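Local coordinates for potential RNA-dependent RNA polymerase (Human picobirnavirus, PDB 5I62), which catalyses RNA-templated RNA synthesis from ribonucleoside triphosphates, releasing diphosphate, and probably serves both transcription and genome replication of this double-stranded RNA virus, at residues F12-P17 / Y308-I313; N131-M136 / F206-N211. All blocks are in the same frame, centred on the assembly; numbering follows the deposited sequence.

Overall arrangement
Interaction 1 (12-17 with 308-313) is a surface contact whose centre lies about 27 Å from the centre of the chain, whereas interaction 2 (131-136 with 206-211) is buried, its centre at about 19 Å. The two contact centres are about 21 Å apart and their nearest atoms about 7 Å; both segments of interaction 2 fall in sequence between those of interaction 1. They join different elements: a linker between two N-terminal helices with the hairpin of strands 306-309 and 312-314, and helix 129-135 with the start of helix 208-228. Neither has a hydrogen bond across its segments. An indole dominates the first contact, whereas the second joins a thioether to a phenyl edge.

Interaction 1: F12-P17 / Y308-I313; sequences FNIPNP and YNWGEI
The apolar part of this contact is one methyl group against one indole: CD1 of Ile14 lies 3.6 Å from CH2 of Trp310 and 4.1 Å from its CZ2, meeting the six-membered ring obliquely. The two side chains approach from opposite directions. Trp310 reaches across because its CG is anti to the backbone N (chi1 -175°), which carries the far end of the indole toward the linker 12-17. The backbone O of Asn16 adds a looser contact, 4.3 Å from CZ3 of Trp310.

Outside the two segments the same indole makes a cation-pi contact with Arg20 and meets the ring of Trp8, so helices 5-11 and 17-28 both reach it. Asn16 is the N-cap of helix 17-28, its OD1 taking the N-H of Leu19.

No hydrogen bond crosses the contact; a polar network lies instead inside 308-313. Strands 306-309 and 312-314 form a beta hairpin whose type II turn runs from Asn309 to Glu312, closed by Glu312 N bonding to Asn309 O; Gly311 takes a positive phi at its third position. The Asn309 side chain braces this turn, its amide bridging Trp310 N and the Glu312 carboxylate. OD1 of Asn309 accepts the N-H of Trp310 at 2.7 Å, with the donor above the carbonyl plane, while ND2 donates to OE2 of Glu312 on the anti side of the carboxylate, tilted out of both the carboxylate and the amide planes. Both bonds are bent, with N-H...acceptor angles of 138° and 135°.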
# COMPACT_ATOMS: atom_id res chain seq x y z
N PHE A 12 -0.04 -11.05 -25.27
CA PHE A 12 -0.56 -12.12 -24.43
C PHE A 12 -0.54 -13.44 -25.17
O PHE A 12 -0.70 -13.50 -26.39
CB PHE A 12 -1.97 -11.81 -23.94
CG PHE A 12 -2.04 -10.60 -23.09
CD1 PHE A 12 -1.76 -10.68 -21.73
CD2 PHE A 12 -2.27 -9.36 -23.65
CE1 PHE A 12 -1.78 -9.56 -20.93
CE2 PHE A 12 -2.28 -8.21 -22.84
CZ PHE A 12 -2.03 -8.33 -21.49
N ASN A 13 -0.35 -14.49 -24.40
CA ASN A 13 -0.37 -15.86 -24.90
C ASN A 13 -1.83 -16.21 -25.19
O ASN A 13 -2.64 -16.31 -24.27
CB ASN A 13 0.25 -16.78 -23.86
CG ASN A 13 0.43 -18.20 -24.36
OD1 ASN A 13 0.94 -18.43 -25.46
ND2 ASN A 13 0.04 -19.16 -23.54
N ILE A 14 -2.18 -16.33 -26.48
CA ILE A 14 -3.58 -16.47 -26.96
C ILE A 14 -3.70 -17.82 -27.68
O ILE A 14 -2.87 -18.11 -28.54
CB ILE A 14 -3.99 -15.30 -27.93
CG1 ILE A 14 -3.91 -13.93 -27.24
CG2 ILE A 14 -5.37 -15.49 -28.55
CD1 ILE A 14 -4.69 -13.83 -25.94
N PRO A 15 -4.74 -18.61 -27.38
CA PRO A 15 -5.90 -18.22 -26.57
C PRO A 15 -5.68 -18.30 -25.06
O PRO A 15 -4.78 -18.98 -24.57
CB PRO A 15 -7.00 -19.21 -27.01
CG PRO A 15 -6.31 -20.22 -27.95
CD PRO A 15 -4.84 -20.03 -27.79
N ASN A 16 -6.53 -17.57 -24.33
CA ASN A 16 -6.48 -17.54 -22.87
C ASN A 16 -7.88 -17.20 -22.38
O ASN A 16 -8.22 -16.02 -22.23
CB ASN A 16 -5.47 -16.53 -22.35
CG ASN A 16 -5.21 -16.66 -20.85
OD1 ASN A 16 -6.11 -17.03 -20.09
ND2 ASN A 16 -3.98 -16.40 -20.44
N PRO A 17 -8.73 -18.21 -22.17
CA PRO A 17 -10.08 -17.95 -21.64
C PRO A 17 -10.09 -17.16 -20.34
O PRO A 17 -11.00 -16.35 -20.14
CB PRO A 17 -10.64 -19.37 -21.43
CG PRO A 17 -9.96 -20.18 -22.48
CD PRO A 17 -8.53 -19.63 -22.51
N TYR A 308 -6.04 -2.22 -21.02
CA TYR A 308 -7.19 -1.91 -20.18
C TYR A 308 -8.48 -2.58 -20.65
O TYR A 308 -9.49 -2.51 -19.96
CB TYR A 308 -7.39 -0.39 -20.09
CG TYR A 308 -7.58 0.29 -21.43
CD1 TYR A 308 -8.85 0.48 -21.96
CD2 TYR A 308 -6.49 0.77 -22.15
CE1 TYR A 308 -9.04 1.11 -23.17
CE2 TYR A 308 -6.66 1.40 -23.37
CZ TYR A 308 -7.94 1.57 -23.87
OH TYR A 308 -8.11 2.19 -25.09
N ASN A 309 -8.44 -3.24 -21.81
CA ASN A 309 -9.56 -4.03 -22.30
C ASN A 309 -9.00 -5.06 -23.27
O ASN A 309 -7.85 -4.97 -23.68
CB ASN A 309 -10.63 -3.15 -22.96
CG ASN A 309 -11.96 -3.89 -23.18
OD1 ASN A 309 -12.15 -5.02 -22.74
ND2 ASN A 309 -12.89 -3.23 -23.86
N TRP A 310 -9.82 -6.05 -23.63
CA TRP A 310 -9.38 -7.03 -24.62
C TRP A 310 -9.06 -6.31 -25.93
O TRP A 310 -9.93 -5.66 -26.51
CB TRP A 310 -10.45 -8.09 -24.84
CG TRP A 310 -10.00 -9.16 -25.76
CD1 TRP A 310 -10.09 -9.17 -27.12
CD2 TRP A 310 -9.37 -10.38 -25.39
NE1 TRP A 310 -9.56 -10.33 -27.63
CE2 TRP A 310 -9.12 -11.10 -26.59
CE3 TRP A 310 -9.02 -10.96 -24.17
CZ2 TRP A 310 -8.51 -12.35 -26.59
CZ3 TRP A 310 -8.42 -12.21 -24.17
CH2 TRP A 310 -8.17 -12.89 -25.38
N GLY A 311 -7.81 -6.40 -26.37
CA GLY A 311 -7.44 -5.75 -27.61
C GLY A 311 -7.23 -4.25 -27.54
O GLY A 311 -7.13 -3.60 -28.58
N GLU A 312 -7.16 -3.67 -26.34
CA GLU A 312 -7.00 -2.23 -26.21
C GLU A 312 -5.84 -1.92 -25.29
O GLU A 312 -5.80 -2.41 -24.16
CB GLU A 312 -8.29 -1.57 -25.70
CG GLU A 312 -9.46 -1.81 -26.63
CD GLU A 312 -10.65 -0.96 -26.26
OE1 GLU A 312 -10.53 0.28 -26.33
OE2 GLU A 312 -11.69 -1.53 -25.89
N ILE A 313 -4.91 -1.10 -25.78
CA ILE A 313 -3.66 -0.82 -25.10
C ILE A 313 -3.39 0.68 -25.20
O ILE A 313 -3.56 1.29 -26.26
CB ILE A 313 -2.50 -1.63 -25.70
CG1 ILE A 313 -2.81 -3.14 -25.69
CG2 ILE A 313 -1.19 -1.35 -24.94
CD1 ILE A 313 -1.77 -3.97 -26.46

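Interaction 2: N131-M136 / F206-N211; sequences NTVAVM and FPFAVN
A Met-aromatic contact joins the C-terminal end of helix 129-135 to the first turn of helix 208-228, with Met136 and Phe208 as its partners. The thioether comes to the rim of the ring: SD of Met136 is 5.3 Å from the centroid of the Phe208 ring and 78° off its normal, which places the sulfur at the edge. The terminal methyl is closer still. CE of Met136 lies near the ring plane, 3.5 Å from CE1 of Phe208, while SD of Met136 stands 4.0 Å from that same carbon. A bend at the last torsion of Met136 (chi3 71°) turns this methyl toward the second helix, where CE of Met136 also touches CB of Asn211 at 4.2 Å.

Both residues sit at helix ends. Met136 is the first residue to leave helical geometry after 129-135, and Phe208 follows Pro207, the N-cap residue of helix 208-228. The contact therefore links the exit of one helix to the entrance of another within the region matching the viral RNA-dependent RNA polymerase family. One turn back from Met136, Val133 supplies a looser apolar approach, its CG1 being 4.4 Å from CZ of Phe208 and oblique to the ring.

All four touching residues are buried. Arg150 of helix 150-157 packs against Met136, Phe208 and Asn211, and Gln219, further along helix 208-228, donates from NE2 to the carbonyl of Thr132.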
# COMPACT_ATOMS: atom_id res chain seq x y z
N ASN A 131 17.56 -16.34 -7.92
CA ASN A 131 17.43 -16.10 -6.49
C ASN A 131 16.25 -15.19 -6.20
O ASN A 131 15.49 -15.42 -5.24
CB ASN A 131 18.73 -15.53 -5.93
CG ASN A 131 19.87 -16.54 -5.99
OD1 ASN A 131 19.64 -17.75 -5.91
ND2 ASN A 131 21.10 -16.06 -6.15
N THR A 132 16.04 -14.18 -7.05
CA THR A 132 14.91 -13.27 -6.89
C THR A 132 13.58 -14.00 -7.01
O THR A 132 12.69 -13.83 -6.18
CB THR A 132 15.00 -12.15 -7.93
OG1 THR A 132 16.24 -11.45 -7.78
CG2 THR A 132 13.85 -11.18 -7.78
N VAL A 133 13.43 -14.81 -8.07
CA VAL A 133 12.21 -15.59 -8.24
C VAL A 133 11.97 -16.50 -7.04
O VAL A 133 10.83 -16.68 -6.60
CB VAL A 133 12.27 -16.40 -9.55
CG1 VAL A 133 11.10 -17.40 -9.62
CG2 VAL A 133 12.25 -15.48 -10.76
N ALA A 134 13.05 -17.07 -6.49
CA ALA A 134 12.91 -18.02 -5.38
C ALA A 134 12.21 -17.39 -4.18
O ALA A 134 11.47 -18.06 -3.46
CB ALA A 134 14.29 -18.55 -4.97
N VAL A 135 12.41 -16.09 -3.96
CA VAL A 135 11.82 -15.50 -2.77
C VAL A 135 10.54 -14.72 -3.07
O VAL A 135 9.82 -14.35 -2.14
CB VAL A 135 12.86 -14.64 -2.04
CG1 VAL A 135 14.19 -15.37 -1.95
CG2 VAL A 135 13.05 -13.41 -2.74
N MET A 136 10.21 -14.50 -4.35
CA MET A 136 8.98 -13.82 -4.73
C MET A 136 7.74 -14.64 -4.38
O MET A 136 7.79 -15.87 -4.27
CB MET A 136 8.94 -13.54 -6.24
CG MET A 136 9.91 -12.50 -6.73
SD MET A 136 9.87 -12.42 -8.53
CE MET A 136 8.30 -11.66 -8.88
N PHE A 206 1.70 -5.95 -13.31
CA PHE A 206 2.89 -5.93 -14.14
C PHE A 206 3.21 -7.31 -14.69
O PHE A 206 2.91 -8.31 -14.05
CB PHE A 206 4.10 -5.43 -13.35
CG PHE A 206 4.30 -3.94 -13.42
CD1 PHE A 206 3.27 -3.07 -13.14
CD2 PHE A 206 5.53 -3.42 -13.78
CE1 PHE A 206 3.46 -1.70 -13.18
CE2 PHE A 206 5.73 -2.04 -13.83
CZ PHE A 206 4.68 -1.18 -13.53
N PRO A 207 3.86 -7.38 -15.85
CA PRO A 207 4.41 -8.65 -16.33
C PRO A 207 5.40 -9.22 -15.33
O PRO A 207 6.22 -8.50 -14.76
CB PRO A 207 5.11 -8.28 -17.65
CG PRO A 207 4.49 -6.98 -18.07
CD PRO A 207 4.18 -6.26 -16.77
N PHE A 208 5.31 -10.54 -15.14
CA PHE A 208 6.24 -11.28 -14.30
C PHE A 208 7.69 -10.92 -14.62
O PHE A 208 8.49 -10.66 -13.72
CB PHE A 208 5.97 -12.79 -14.50
CG PHE A 208 6.60 -13.70 -13.46
CD1 PHE A 208 7.06 -13.23 -12.25
CD2 PHE A 208 6.70 -15.08 -13.73
CE1 PHE A 208 7.62 -14.09 -11.32
CE2 PHE A 208 7.27 -15.94 -12.80
CZ PHE A 208 7.74 -15.44 -11.59
N ALA A 209 8.05 -10.89 -15.92
CA ALA A 209 9.43 -10.61 -16.30
C ALA A 209 9.89 -9.23 -15.82
O ALA A 209 11.02 -9.07 -15.35
CB ALA A 209 9.60 -10.72 -17.82
N VAL A 210 9.02 -8.22 -15.93
CA VAL A 210 9.39 -6.89 -15.43
C VAL A 210 9.56 -6.93 -13.92
O VAL A 210 10.55 -6.40 -13.39
CB VAL A 210 8.35 -5.83 -15.85
CG1 VAL A 210 8.73 -4.43 -15.25
CG2 VAL A 210 8.25 -5.73 -17.37
N ASN A 211 8.61 -7.53 -13.20
CA ASN A 211 8.70 -7.59 -11.75
C ASN A 211 9.96 -8.32 -11.28
O ASN A 211 10.61 -7.91 -10.32
CB ASN A 211 7.45 -8.24 -11.16
CG ASN A 211 6.30 -7.27 -10.96
OD1 ASN A 211 6.50 -6.04 -10.88
ND2 ASN A 211 5.11 -7.80 -10.88